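PDB 2INC: TouB protein from Pseudomonas stutzeri, which probably serves as the small ubiquitin-like subunit of the toluene/o-xylene monooxygenase hydroxylase, an enzyme that is thought to oxidise aromatic hydrocarbons. Local coordinates for residues T1-M5 and L16-T21; I4-F8 and C32-I37; D20-D26 and P61-S67; I48-H54 and T76-M82. All blocks are in the same frame, centred on the assembly; numbering follows the deposited sequence.

Contact 1: T1-M5 and L16-T21; sequences TFPIM and LVPVDT
Val19 and Leu16, on strand 14-19, and Ile4, on strand 2-8, bury the most surface where these two strands pair as an antiparallel beta hairpin. Val19 faces Phe2 in a hydrogen-bonded pair: Phe2 N donates to Val19 O and Val19 N returns the bond to Phe2 O at 2.8 Å, almost straight at 175°. Ile4 and Val17 form the next such pair, with Val17 N to Ile4 O also 2.8 Å. Between them Pro3 faces Pro18 in a non-hydrogen-bonded pair, a place that suits proline because neither imide nitrogen has a proton to give across the strands. Ile4 has CG1 lodged between its own backbone N and carbonyl carbon (chi1 58°), which lays the branch over the neighbouring strand: CG1 lies 3.8 Å from Val19 CG1, the two side chains crossing at about a right angle, while CD1 runs beside Val17 and comes 4.0 Å from its CB. These beta-branched residues fill the face that helix 25-33 covers, where Val28 and Cys32 meet them. On the other face Leu16 sends CD1 to Pro3 CB at 3.8 Å and sets CB 3.9 Å from Met5 SD; there the chain of another protein packs on Pro3, Met5 and Leu16. The backbone groups of the hydrogen-bonded pairs are met between the strands, and apolar side chains can serve the core on one face and a subunit interface on the other.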
loop_
_atom_site.group_PDB
_atom_site.type_symbol
_atom_site.label_atom_id
_atom_site.label_comp_id
_atom_site.label_asym_id
_atom_site.label_seq_id
_atom_site.Cartn_x
_atom_site.Cartn_y
_atom_site.Cartn_z
ATOM N N THR C 1 -64.379 4.228 4.836
ATOM C CA THR C 1 -62.891 3.913 4.750
ATOM C C THR C 1 -62.112 4.586 5.861
ATOM O O THR C 1 -62.137 5.801 5.986
ATOM C CB THR C 1 -62.260 4.211 3.344
ATOM O OG1 THR C 1 -61.989 2.964 2.690
ATOM C CG2 THR C 1 -60.942 4.988 3.431
ATOM N N PHE C 2 -61.430 3.786 6.678
ATOM C CA PHE C 2 -60.901 4.284 7.953
ATOM C C PHE C 2 -59.668 3.481 8.322
ATOM O O PHE C 2 -59.721 2.253 8.391
ATOM C CB PHE C 2 -61.961 4.172 9.033
ATOM C CG PHE C 2 -61.592 4.826 10.346
ATOM C CD1 PHE C 2 -61.743 6.198 10.530
ATOM C CD2 PHE C 2 -61.122 4.072 11.407
ATOM C CE1 PHE C 2 -61.425 6.790 11.733
ATOM C CE2 PHE C 2 -60.814 4.671 12.626
ATOM C CZ PHE C 2 -60.963 6.029 12.785
ATOM N N PRO C 3 -58.530 4.176 8.524
ATOM C CA PRO C 3 -57.296 3.442 8.819
ATOM C C PRO C 3 -57.212 3.066 10.271
ATOM O O PRO C 3 -57.465 3.887 11.172
ATOM C CB PRO C 3 -56.201 4.454 8.467
ATOM C CG PRO C 3 -56.852 5.809 8.795
ATOM C CD PRO C 3 -58.321 5.635 8.435
ATOM N N ILE C 4 -56.892 1.811 10.506
ATOM C CA ILE C 4 -56.485 1.429 11.834
ATOM C C ILE C 4 -55.148 0.686 11.761
ATOM O O ILE C 4 -54.713 0.236 10.677
ATOM C CB ILE C 4 -57.571 0.567 12.591
ATOM C CG1 ILE C 4 -57.921 -0.695 11.809
ATOM C CG2 ILE C 4 -58.847 1.411 12.896
ATOM C CD1 ILE C 4 -57.218 -1.925 12.252
ATOM N N MET C 5 -54.529 0.540 12.928
ATOM C CA MET C 5 -53.292 -0.245 13.126
ATOM C C MET C 5 -53.606 -1.530 13.903
ATOM O O MET C 5 -54.096 -1.505 15.045
ATOM C CB MET C 5 -52.201 0.575 13.898
ATOM C CG MET C 5 -51.813 1.936 13.234
ATOM S SD MET C 5 -51.325 1.767 11.514
ATOM C CE MET C 5 -50.673 3.408 11.162
ATOM N N LEU C 16 -50.715 -1.598 9.197
ATOM C CA LEU C 16 -51.805 -0.726 8.770
ATOM C C LEU C 16 -52.879 -1.584 8.054
ATOM O O LEU C 16 -52.560 -2.322 7.129
ATOM C CB LEU C 16 -51.284 0.371 7.844
ATOM C CG LEU C 16 -52.333 1.222 7.081
ATOM C CD1 LEU C 16 -53.153 2.144 8.026
ATOM C CD2 LEU C 16 -51.662 2.034 6.004
ATOM N N VAL C 17 -54.128 -1.463 8.481
ATOM C CA VAL C 17 -55.240 -2.230 7.897
ATOM C C VAL C 17 -56.399 -1.237 7.714
ATOM O O VAL C 17 -56.933 -0.718 8.705
ATOM C CB VAL C 17 -55.671 -3.391 8.815
ATOM C CG1 VAL C 17 -56.864 -4.127 8.242
ATOM C CG2 VAL C 17 -54.538 -4.375 9.005
ATOM N N PRO C 18 -56.725 -0.910 6.460
ATOM C CA PRO C 18 -57.914 -0.095 6.225
ATOM C C PRO C 18 -59.172 -0.909 6.523
ATOM O O PRO C 18 -59.265 -2.096 6.174
ATOM C CB PRO C 18 -57.830 0.254 4.733
ATOM C CG PRO C 18 -56.952 -0.757 4.124
ATOM C CD PRO C 18 -56.034 -1.278 5.213
ATOM N N VAL C 19 -60.094 -0.308 7.246
ATOM C CA VAL C 19 -61.364 -0.964 7.513
ATOM C C VAL C 19 -62.428 0.006 7.007
ATOM O O VAL C 19 -62.089 1.075 6.517
ATOM C CB VAL C 19 -61.568 -1.286 9.025
ATOM C CG1 VAL C 19 -60.547 -2.293 9.515
ATOM C CG2 VAL C 19 -61.538 -0.044 9.877
ATOM N N ASP C 20 -63.699 -0.365 7.117
ATOM C CA ASP C 20 -64.797 0.539 6.763
ATOM C C ASP C 20 -65.524 1.013 8.012
ATOM O O ASP C 20 -65.644 0.250 8.960
ATOM C CB ASP C 20 -65.790 -0.210 5.895
ATOM C CG ASP C 20 -66.766 0.722 5.227
ATOM O OD1 ASP C 20 -66.421 1.268 4.143
ATOM O OD2 ASP C 20 -67.868 0.894 5.802
ATOM N N THR C 21 -66.015 2.252 8.023
ATOM C CA THR C 21 -66.764 2.776 9.186
ATOM C C THR C 21 -68.045 1.952 9.493
ATOM O O THR C 21 -68.542 1.928 10.625
ATOM C CB THR C 21 -67.112 4.287 8.996
ATOM O OG1 THR C 21 -67.728 4.495 7.711
ATOM C CG2 THR C 21 -65.851 5.150 9.048
#

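Contact 2: I4-F8 and C32-I37; sequences IMSNF and CAYHSI
The Phe8 ring takes Ser36 CB over one face, 4.0 Å from the ring centroid and 26° off its normal, a CH-pi contact. Around the rest of the ring the approaches are oblique: CE1 meets Ala33 CA at 3.4 Å, and CE2 meets Ile37 CD1 at 3.5 Å, with the isoleucine crossing at about a right angle. Phe8 CG stands anti to its own nitrogen (chi1 -157°), directing the ring from the strand into the turn after the helix. An alanine here is likely to open a gap between Ala33 and Ile37 and deprive Ser36 CB of its aromatic face. Nearby, Ser6 CB lies 3.6 Å from Cys32 SG, small residues suiting this close approach. Ser6 OG is 2.6 Å from a water that donates to Ser36 OG at 2.8 Å and also has Cys32 O within reach at 3.0 Å; Ser36 OG also bonds Asp11. Strand 2-8 thereby lies against the C-terminal end of helix 25-33, with Leu49 of strand 48-53 and Ile79 of strand 76-82 also touching Phe8.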
loop_
_atom_site.group_PDB
_atom_site.type_symbol
_atom_site.label_atom_id
_atom_site.label_comp_id
_atom_site.label_asym_id
_atom_site.label_seq_id
_atom_site.Cartn_x
_atom_site.Cartn_y
_atom_site.Cartn_z
ATOM N N ILE C 4 -56.892 1.811 10.506
ATOM C CA ILE C 4 -56.485 1.429 11.834
ATOM C C ILE C 4 -55.148 0.686 11.761
ATOM O O ILE C 4 -54.713 0.236 10.677
ATOM C CB ILE C 4 -57.571 0.567 12.591
ATOM C CG1 ILE C 4 -57.921 -0.695 11.809
ATOM C CG2 ILE C 4 -58.847 1.411 12.896
ATOM C CD1 ILE C 4 -57.218 -1.925 12.252
ATOM N N MET C 5 -54.529 0.540 12.928
ATOM C CA MET C 5 -53.292 -0.245 13.126
ATOM C C MET C 5 -53.606 -1.530 13.903
ATOM O O MET C 5 -54.096 -1.505 15.045
ATOM C CB MET C 5 -52.201 0.575 13.898
ATOM C CG MET C 5 -51.813 1.936 13.234
ATOM S SD MET C 5 -51.325 1.767 11.514
ATOM C CE MET C 5 -50.673 3.408 11.162
ATOM N N SER C 6 -53.282 -2.647 13.288
ATOM C CA SER C 6 -53.646 -3.957 13.794
ATOM C C SER C 6 -52.473 -4.563 14.497
ATOM O O SER C 6 -51.458 -4.780 13.860
ATOM C CB SER C 6 -53.992 -4.833 12.578
ATOM O OG SER C 6 -54.074 -6.202 12.952
ATOM N N ASN C 7 -52.622 -4.831 15.795
ATOM C CA ASN C 7 -51.667 -5.542 16.610
ATOM C C ASN C 7 -52.278 -6.954 16.858
ATOM O O ASN C 7 -53.051 -7.169 17.805
ATOM C CB ASN C 7 -51.500 -4.802 17.958
ATOM C CG ASN C 7 -50.368 -5.351 18.800
ATOM O OD1 ASN C 7 -49.446 -5.997 18.291
ATOM N ND2 ASN C 7 -50.413 -5.080 20.094
ATOM N N PHE C 8 -51.939 -7.896 15.985
ATOM C CA PHE C 8 -52.600 -9.188 15.955
ATOM C C PHE C 8 -51.952 -10.152 16.949
ATOM O O PHE C 8 -50.704 -10.206 17.043
ATOM C CB PHE C 8 -52.570 -9.749 14.538
ATOM C CG PHE C 8 -53.655 -10.763 14.289
ATOM C CD1 PHE C 8 -54.853 -10.377 13.680
ATOM C CD2 PHE C 8 -53.497 -12.089 14.681
ATOM C CE1 PHE C 8 -55.880 -11.310 13.441
ATOM C CE2 PHE C 8 -54.531 -13.020 14.461
ATOM C CZ PHE C 8 -55.716 -12.616 13.856
ATOM N N CYS C 32 -58.137 -7.692 9.447
ATOM C CA CYS C 32 -56.839 -7.855 10.108
ATOM C C CYS C 32 -56.231 -9.247 9.922
ATOM O O CYS C 32 -55.062 -9.378 9.507
ATOM C CB CYS C 32 -56.990 -7.541 11.593
ATOM S SG CYS C 32 -57.428 -5.792 11.841
ATOM N N ALA C 33 -57.025 -10.294 10.209
ATOM C CA ALA C 33 -56.576 -11.678 10.127
ATOM C C ALA C 33 -55.897 -11.948 8.809
ATOM O O ALA C 33 -54.925 -12.688 8.762
ATOM C CB ALA C 33 -57.785 -12.654 10.299
ATOM N N TYR C 34 -56.405 -11.333 7.748
ATOM C CA TYR C 34 -55.891 -11.513 6.409
ATOM C C TYR C 34 -54.364 -11.237 6.312
ATOM O O TYR C 34 -53.662 -11.796 5.460
ATOM C CB TYR C 34 -56.667 -10.584 5.471
ATOM C CG TYR C 34 -56.198 -10.641 4.050
ATOM C CD1 TYR C 34 -56.725 -11.574 3.164
ATOM C CD2 TYR C 34 -55.211 -9.786 3.581
ATOM C CE1 TYR C 34 -56.284 -11.646 1.844
ATOM C CE2 TYR C 34 -54.753 -9.863 2.255
ATOM C CZ TYR C 34 -55.306 -10.786 1.403
ATOM O OH TYR C 34 -54.875 -10.872 0.095
ATOM N N HIS C 35 -53.872 -10.344 7.169
ATOM C CA HIS C 35 -52.479 -9.895 7.105
ATOM C C HIS C 35 -51.605 -10.615 8.123
ATOM O O HIS C 35 -50.411 -10.299 8.232
ATOM C CB HIS C 35 -52.394 -8.374 7.294
ATOM C CG HIS C 35 -52.990 -7.603 6.160
ATOM N ND1 HIS C 35 -52.423 -7.561 4.899
ATOM C CD2 HIS C 35 -54.132 -6.879 6.082
ATOM C CE1 HIS C 35 -53.194 -6.846 4.096
ATOM N NE2 HIS C 35 -54.236 -6.422 4.788
ATOM N N SER C 36 -52.164 -11.592 8.845
ATOM C CA SER C 36 -51.429 -12.275 9.921
ATOM C C SER C 36 -51.640 -13.785 9.956
ATOM O O SER C 36 -50.660 -14.538 9.957
ATOM C CB SER C 36 -51.794 -11.690 11.269
ATOM O OG SER C 36 -51.518 -10.282 11.289
ATOM N N ILE C 37 -52.912 -14.227 9.981
ATOM C CA ILE C 37 -53.225 -15.677 10.042
ATOM C C ILE C 37 -52.722 -16.338 8.757
ATOM O O ILE C 37 -52.951 -15.805 7.645
ATOM C CB ILE C 37 -54.751 -15.962 10.273
ATOM C CG1 ILE C 37 -55.264 -15.378 11.605
ATOM C CG2 ILE C 37 -55.094 -17.511 10.105
ATOM C CD1 ILE C 37 -54.766 -16.076 12.873
HETATM O O HOH W 1 -53.096 -8.013 11.391
#

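Contact 3: D20-D26 and P61-S67; sequences DTEDTMD and PRGMIVS
The loop 61-67 runs beside the turn that leads into helix 25-33, Thr24 and Ile65 forming a single backbone bridge. Backbone bonds join them, among them Ser67 N to Thr21 O, Val66 N to Asp23 O and Met25 N to Met64 O, each 2.8 Å, the first donor lying in the carbonyl plane on a lone pair. Met25, bent at chi2 and chi3, curls its thioether back so that CE lies 3.5 Å from Met64 CG; a flexible methionine suits the irregular surface of a loop. Compact Val66 presents CG2 to Asp20 O at 3.4 Å. At the outer end Arg62 NE donates to Asp26 OD1 at 2.9 Å and 165°, on the syn lone pair and nearly in the guanidinium plane, although the carboxylate is turned 64° from that plane; weaker bonds run from NE and NH2 to OD2. Asp23 OD2 takes Asp20 N and pairs with Lys31. Aspartate suits such turns because its short carboxylate reaches nearby backbone N-H groups. The bond from Glu22 N to Asp20 OD2 makes an Asx turn nested in the type I turn Asp20-Asp23, a common way of turning the chain, here between strand 14-19 and helix 25-33, with 61-67 bonded along it.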
loop_
_atom_site.group_PDB
_atom_site.type_symbol
_atom_site.label_atom_id
_atom_site.label_comp_id
_atom_site.label_asym_id
_atom_site.label_seq_id
_atom_site.Cartn_x
_atom_site.Cartn_y
_atom_site.Cartn_z
ATOM N N ASP C 20 -63.699 -0.365 7.117
ATOM C CA ASP C 20 -64.797 0.539 6.763
ATOM C C ASP C 20 -65.524 1.013 8.012
ATOM O O ASP C 20 -65.644 0.250 8.960
ATOM C CB ASP C 20 -65.790 -0.210 5.895
ATOM C CG ASP C 20 -66.766 0.722 5.227
ATOM O OD1 ASP C 20 -66.421 1.268 4.143
ATOM O OD2 ASP C 20 -67.868 0.894 5.802
ATOM N N THR C 21 -66.015 2.252 8.023
ATOM C CA THR C 21 -66.764 2.776 9.186
ATOM C C THR C 21 -68.045 1.952 9.493
ATOM O O THR C 21 -68.542 1.928 10.625
ATOM C CB THR C 21 -67.112 4.287 8.996
ATOM O OG1 THR C 21 -67.728 4.495 7.711
ATOM C CG2 THR C 21 -65.851 5.150 9.048
ATOM N N GLU C 22 -68.521 1.229 8.484
ATOM C CA GLU C 22 -69.665 0.323 8.631
ATOM C C GLU C 22 -69.327 -1.113 9.101
ATOM O O GLU C 22 -70.229 -1.903 9.401
ATOM C CB GLU C 22 -70.440 0.300 7.306
ATOM C CG GLU C 22 -70.921 1.685 6.855
ATOM C CD GLU C 22 -71.624 2.446 7.986
ATOM O OE1 GLU C 22 -71.233 3.618 8.278
ATOM O OE2 GLU C 22 -72.544 1.855 8.601
ATOM N N ASP C 23 -68.048 -1.473 9.147
ATOM C CA ASP C 23 -67.675 -2.793 9.601
ATOM C C ASP C 23 -68.058 -2.997 11.041
ATOM O O ASP C 23 -67.994 -2.083 11.863
ATOM C CB ASP C 23 -66.162 -3.050 9.442
ATOM C CG ASP C 23 -65.742 -3.159 7.992
ATOM O OD1 ASP C 23 -66.626 -3.411 7.143
ATOM O OD2 ASP C 23 -64.530 -2.982 7.680
ATOM N N THR C 24 -68.507 -4.211 11.321
ATOM C CA THR C 24 -68.611 -4.728 12.667
ATOM C C THR C 24 -67.203 -5.100 13.195
ATOM O O THR C 24 -66.300 -5.363 12.400
ATOM C CB THR C 24 -69.421 -6.016 12.561
ATOM O OG1 THR C 24 -70.771 -5.677 12.176
ATOM C CG2 THR C 24 -69.481 -6.683 13.849
ATOM N N MET C 25 -67.027 -5.225 14.515
ATOM C CA MET C 25 -65.754 -5.744 15.016
ATOM C C MET C 25 -65.354 -7.090 14.398
ATOM O O MET C 25 -64.174 -7.290 14.058
ATOM C CB MET C 25 -65.711 -5.772 16.537
ATOM C CG MET C 25 -65.867 -4.345 17.110
ATOM S SD MET C 25 -64.556 -3.188 16.541
ATOM C CE MET C 25 -65.477 -1.644 16.430
ATOM N N ASP C 26 -66.331 -7.983 14.210
ATOM C CA ASP C 26 -66.093 -9.249 13.550
ATOM C C ASP C 26 -65.482 -9.046 12.160
ATOM O O ASP C 26 -64.564 -9.792 11.757
ATOM C CB ASP C 26 -67.425 -10.042 13.405
ATOM C CG ASP C 26 -67.789 -10.829 14.660
ATOM O OD1 ASP C 26 -66.948 -10.947 15.567
ATOM O OD2 ASP C 26 -68.921 -11.365 14.743
ATOM N N PRO C 61 -67.677 -5.166 21.655
ATOM C CA PRO C 61 -68.485 -6.372 21.362
ATOM C C PRO C 61 -68.433 -6.718 19.879
ATOM O O PRO C 61 -68.192 -5.822 19.048
ATOM C CB PRO C 61 -69.907 -5.979 21.805
ATOM C CG PRO C 61 -69.738 -4.762 22.648
ATOM C CD PRO C 61 -68.521 -4.043 22.086
ATOM N N ARG C 62 -68.663 -7.997 19.555
ATOM C CA ARG C 62 -68.488 -8.506 18.181
ATOM C C ARG C 62 -69.254 -7.701 17.152
ATOM O O ARG C 62 -68.767 -7.496 16.049
ATOM C CB ARG C 62 -68.837 -10.011 18.061
ATOM C CG ARG C 62 -67.950 -10.903 18.919
ATOM C CD ARG C 62 -68.322 -12.357 18.833
ATOM N NE ARG C 62 -68.191 -12.825 17.462
ATOM C CZ ARG C 62 -68.395 -14.085 17.070
ATOM N NH1 ARG C 62 -68.747 -14.990 17.958
ATOM N NH2 ARG C 62 -68.239 -14.437 15.790
ATOM N N GLY C 63 -70.446 -7.222 17.521
ATOM C CA GLY C 63 -71.395 -6.633 16.558
ATOM C C GLY C 63 -71.319 -5.121 16.415
ATOM O O GLY C 63 -71.837 -4.538 15.444
ATOM N N MET C 64 -70.646 -4.502 17.382
ATOM C CA MET C 64 -70.381 -3.067 17.406
ATOM C C MET C 64 -69.711 -2.623 16.111
ATOM O O MET C 64 -68.812 -3.325 15.598
ATOM C CB MET C 64 -69.524 -2.791 18.635
ATOM C CG MET C 64 -68.375 -1.874 18.400
ATOM S SD MET C 64 -68.438 -0.407 19.408
ATOM C CE MET C 64 -68.141 -0.956 21.086
ATOM N N ILE C 65 -70.156 -1.504 15.542
ATOM C CA ILE C 65 -69.574 -1.069 14.260
ATOM C C ILE C 65 -68.545 0.067 14.454
ATOM O O ILE C 65 -68.588 0.805 15.458
ATOM C CB ILE C 65 -70.636 -0.729 13.126
ATOM C CG1 ILE C 65 -71.219 0.672 13.270
ATOM C CG2 ILE C 65 -71.759 -1.791 13.074
ATOM C CD1 ILE C 65 -71.610 1.318 11.947
ATOM N N VAL C 66 -67.618 0.164 13.502
ATOM C CA VAL C 66 -66.449 1.060 13.624
ATOM C C VAL C 66 -66.918 2.487 13.902
ATOM O O VAL C 66 -66.408 3.134 14.819
ATOM C CB VAL C 66 -65.576 1.052 12.339
ATOM C CG1 VAL C 66 -64.640 2.279 12.307
ATOM C CG2 VAL C 66 -64.784 -0.233 12.246
ATOM N N SER C 67 -67.915 2.925 13.112
ATOM C CA SER C 67 -68.617 4.221 13.234
ATOM C C SER C 67 -68.988 4.604 14.666
ATOM O O SER C 67 -69.044 5.801 15.003
ATOM C CB SER C 67 -69.911 4.154 12.428
ATOM O OG SER C 67 -70.186 5.374 11.776
#

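Contact 4: I48-H54 and T76-M82; sequences ILRVRRH and TLDIIFM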
loop_
_atom_site.group_PDB
_atom_site.type_symbol
_atom_site.label_atom_id
_atom_site.label_comp_id
_atom_site.label_asym_id
_atom_site.label_seq_id
_atom_site.Cartn_x
_atom_site.Cartn_y
_atom_site.Cartn_z
ATOM N N ILE C 48 -62.504 -17.437 18.954
ATOM C CA ILE C 48 -63.162 -16.330 18.263
ATOM C C ILE C 48 -62.247 -15.094 18.354
ATOM O O ILE C 48 -61.675 -14.842 19.418
ATOM C CB ILE C 48 -64.585 -16.112 18.829
ATOM C CG1 ILE C 48 -65.548 -17.007 18.027
ATOM C CG2 ILE C 48 -64.997 -14.636 18.823
ATOM C CD1 ILE C 48 -66.883 -17.257 18.659
ATOM N N LEU C 49 -62.075 -14.391 17.230
ATOM C CA LEU C 49 -61.235 -13.180 17.195
ATOM C C LEU C 49 -61.985 -11.997 17.748
ATOM O O LEU C 49 -63.064 -11.642 17.239
ATOM C CB LEU C 49 -60.789 -12.835 15.768
ATOM C CG LEU C 49 -60.030 -13.911 15.017
ATOM C CD1 LEU C 49 -59.570 -13.396 13.667
ATOM C CD2 LEU C 49 -58.863 -14.358 15.864
ATOM N N ARG C 50 -61.439 -11.377 18.785
ATOM C CA ARG C 50 -62.050 -10.164 19.349
ATOM C C ARG C 50 -61.211 -8.896 19.043
ATOM O O ARG C 50 -60.021 -9.010 18.713
ATOM C CB ARG C 50 -62.261 -10.359 20.852
ATOM C CG ARG C 50 -63.257 -11.519 21.137
ATOM C CD ARG C 50 -64.615 -11.261 20.458
ATOM N NE ARG C 50 -65.232 -10.006 20.904
ATOM C CZ ARG C 50 -65.713 -9.783 22.130
ATOM N NH1 ARG C 50 -65.651 -10.731 23.054
ATOM N NH2 ARG C 50 -66.248 -8.606 22.436
ATOM N N VAL C 51 -61.829 -7.717 19.146
ATOM C CA VAL C 51 -61.123 -6.426 18.959
ATOM C C VAL C 51 -61.068 -5.620 20.276
ATOM O O VAL C 51 -62.118 -5.326 20.853
ATOM C CB VAL C 51 -61.805 -5.577 17.840
ATOM C CG1 VAL C 51 -61.010 -4.292 17.552
ATOM C CG2 VAL C 51 -61.943 -6.377 16.560
ATOM N N ARG C 52 -59.869 -5.273 20.773
ATOM C CA ARG C 52 -59.788 -4.288 21.864
ATOM C C ARG C 52 -58.875 -3.118 21.549
ATOM O O ARG C 52 -57.881 -3.259 20.816
ATOM C CB ARG C 52 -59.415 -4.891 23.211
ATOM C CG ARG C 52 -58.209 -5.707 23.189
ATOM C CD ARG C 52 -57.570 -5.894 24.565
ATOM N NE ARG C 52 -56.303 -6.573 24.303
ATOM C CZ ARG C 52 -55.649 -7.344 25.165
ATOM N NH1 ARG C 52 -56.129 -7.540 26.396
ATOM N NH2 ARG C 52 -54.507 -7.925 24.791
ATOM N N ARG C 53 -59.239 -1.962 22.082
ATOM C CA ARG C 53 -58.476 -0.750 21.907
ATOM C C ARG C 53 -57.133 -0.944 22.625
ATOM O O ARG C 53 -57.115 -1.242 23.821
ATOM C CB ARG C 53 -59.256 0.419 22.491
ATOM C CG ARG C 53 -58.633 1.782 22.247
ATOM C CD ARG C 53 -59.298 2.843 23.119
ATOM N NE ARG C 53 -60.468 3.338 22.429
ATOM C CZ ARG C 53 -61.662 3.555 22.976
ATOM N NH1 ARG C 53 -61.885 3.321 24.271
ATOM N NH2 ARG C 53 -62.650 3.997 22.196
ATOM N N HIS C 54 -56.021 -0.798 21.889
ATOM C CA HIS C 54 -54.700 -1.115 22.443
ATOM C C HIS C 54 -54.419 -0.263 23.666
ATOM O O HIS C 54 -53.946 -0.773 24.681
ATOM C CB HIS C 54 -53.566 -0.929 21.417
ATOM C CG HIS C 54 -52.229 -1.398 21.917
ATOM N ND1 HIS C 54 -51.220 -0.530 22.279
ATOM C CD2 HIS C 54 -51.739 -2.645 22.109
ATOM C CE1 HIS C 54 -50.175 -1.225 22.694
ATOM N NE2 HIS C 54 -50.465 -2.511 22.607
ATOM N N THR C 76 -54.585 2.172 17.355
ATOM C CA THR C 76 -54.117 0.792 17.401
ATOM C C THR C 76 -55.125 -0.078 18.136
ATOM O O THR C 76 -55.550 0.233 19.263
ATOM C CB THR C 76 -52.690 0.682 18.049
ATOM O OG1 THR C 76 -51.796 1.493 17.255
ATOM C CG2 THR C 76 -52.162 -0.753 18.071
ATOM N N LEU C 77 -55.399 -1.212 17.512
ATOM C CA LEU C 77 -56.349 -2.214 18.027
ATOM C C LEU C 77 -55.677 -3.567 18.170
ATOM O O LEU C 77 -55.055 -4.060 17.213
ATOM C CB LEU C 77 -57.520 -2.338 17.040
ATOM C CG LEU C 77 -58.327 -1.086 16.755
ATOM C CD1 LEU C 77 -59.375 -1.368 15.671
ATOM C CD2 LEU C 77 -58.941 -0.507 18.028
ATOM N N ASP C 78 -55.791 -4.179 19.351
ATOM C CA ASP C 78 -55.369 -5.573 19.546
ATOM C C ASP C 78 -56.423 -6.518 18.958
ATOM O O ASP C 78 -57.621 -6.259 19.099
ATOM C CB ASP C 78 -55.211 -5.867 21.031
ATOM C CG ASP C 78 -54.173 -5.009 21.677
ATOM O OD1 ASP C 78 -53.195 -4.632 20.949
ATOM O OD2 ASP C 78 -54.337 -4.715 22.893
ATOM N N ILE C 79 -55.991 -7.548 18.247
ATOM C CA ILE C 79 -56.925 -8.534 17.722
ATOM C C ILE C 79 -56.508 -9.802 18.419
ATOM O O ILE C 79 -55.394 -10.341 18.196
ATOM C CB ILE C 79 -56.909 -8.673 16.178
ATOM C CG1 ILE C 79 -57.085 -7.323 15.498
ATOM C CG2 ILE C 79 -58.100 -9.523 15.695
ATOM C CD1 ILE C 79 -55.816 -6.554 15.457
ATOM N N ILE C 80 -57.379 -10.235 19.328
ATOM C CA ILE C 80 -57.067 -11.330 20.246
ATOM C C ILE C 80 -57.982 -12.570 20.062
ATOM O O ILE C 80 -59.141 -12.444 19.648
ATOM C CB ILE C 80 -57.073 -10.826 21.720
ATOM C CG1 ILE C 80 -58.447 -10.281 22.069
ATOM C CG2 ILE C 80 -56.028 -9.696 21.892
ATOM C CD1 ILE C 80 -58.602 -9.758 23.509
ATOM N N PHE C 81 -57.425 -13.754 20.332
ATOM C CA PHE C 81 -58.168 -15.029 20.346
ATOM C C PHE C 81 -58.925 -15.181 21.657
ATOM O O PHE C 81 -58.322 -15.214 22.752
ATOM C CB PHE C 81 -57.221 -16.218 20.181
ATOM C CG PHE C 81 -56.484 -16.212 18.893
ATOM C CD1 PHE C 81 -57.061 -16.723 17.752
ATOM C CD2 PHE C 81 -55.218 -15.649 18.813
ATOM C CE1 PHE C 81 -56.399 -16.703 16.541
ATOM C CE2 PHE C 81 -54.542 -15.633 17.620
ATOM C CZ PHE C 81 -55.131 -16.153 16.470
ATOM N N MET C 82 -60.250 -15.270 21.534
ATOM C CA MET C 82 -61.111 -15.589 22.678
ATOM C C MET C 82 -62.165 -16.690 22.369
ATOM O O MET C 82 -62.324 -17.136 21.219
ATOM C CB MET C 82 -61.774 -14.310 23.183
ATOM C CG MET C 82 -60.862 -13.470 24.013
ATOM S SD MET C 82 -61.647 -11.891 24.308
ATOM C CE MET C 82 -62.354 -12.148 25.955
#
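Arg52 and Asp78 face each other in a hydrogen-bonded pair of antiparallel strands. Arg52 NE lies 3.1 Å from Asp78 OD2 in a salt bridge whose hydrogen bond is weak, bent to 123°, with the guanidinium and carboxylate planes 72° apart. Ile80 CD1 sits 4.0 Å above one face of that guanidinium. Arg52 CG is placed between its backbone N and carbonyl carbon (chi1 53°), and the chain then runs extended to NE, which carries the charge across to strand 76-82. With a serine in its place, Asp78 OD2 would probably lose this cation and Ile80 its cover. Farther along the same face, Met82 SD touches Arg50 CG at 3.6 Å, a pliant thioether against the aliphatic part of an arginine. These strands belong to the mixed sheet of a ubiquitin-like, beta-grasp fold, in which 76-82 runs between 2-8 and 48-53. The other face turns to helix 25-33 and is largely apolar: Leu49 CD2 meets Phe81 CE1 at 3.5 Å, the two side chains lying side by side, and Val51 CG1 meets Leu77 CD1 at 3.8 Å. Behind this layer, Met25 packs on Val51, and Ala29 on Leu49 and Ile79, small alanine suiting a close helix. In the outer shell, Asn7 ND2 holds Asp78 OD1, Phe60 O takes Arg50 NH2, and aromatic packing from the chain of another protein reaches Arg52 and Asp78.

Overall arrangement
Contacts 1 and 4 are antiparallel strand pairings within one sheet, linked where strand 2-8 runs parallel to 76-82 and Met5 O lies 2.8 Å from Leu77 N. Contact 1, farther from the chain's centre, is apolar on both faces; contact 4, nearer it, has one face with Arg52 and Asp78 and one largely apolar. Contact 2 is the more buried and has no direct hydrogen bond between its segments, relying on side-chain packing and a bridging water; it shares Ile4 and Met5 with contact 1. Contact 3 lies nearer the surface, pairing loop backbones and a salt bridge at the exposed rim; it and contact 2 engage opposite ends of helix 25-33. Another protein's chain reaches contacts 1, 2 and 4.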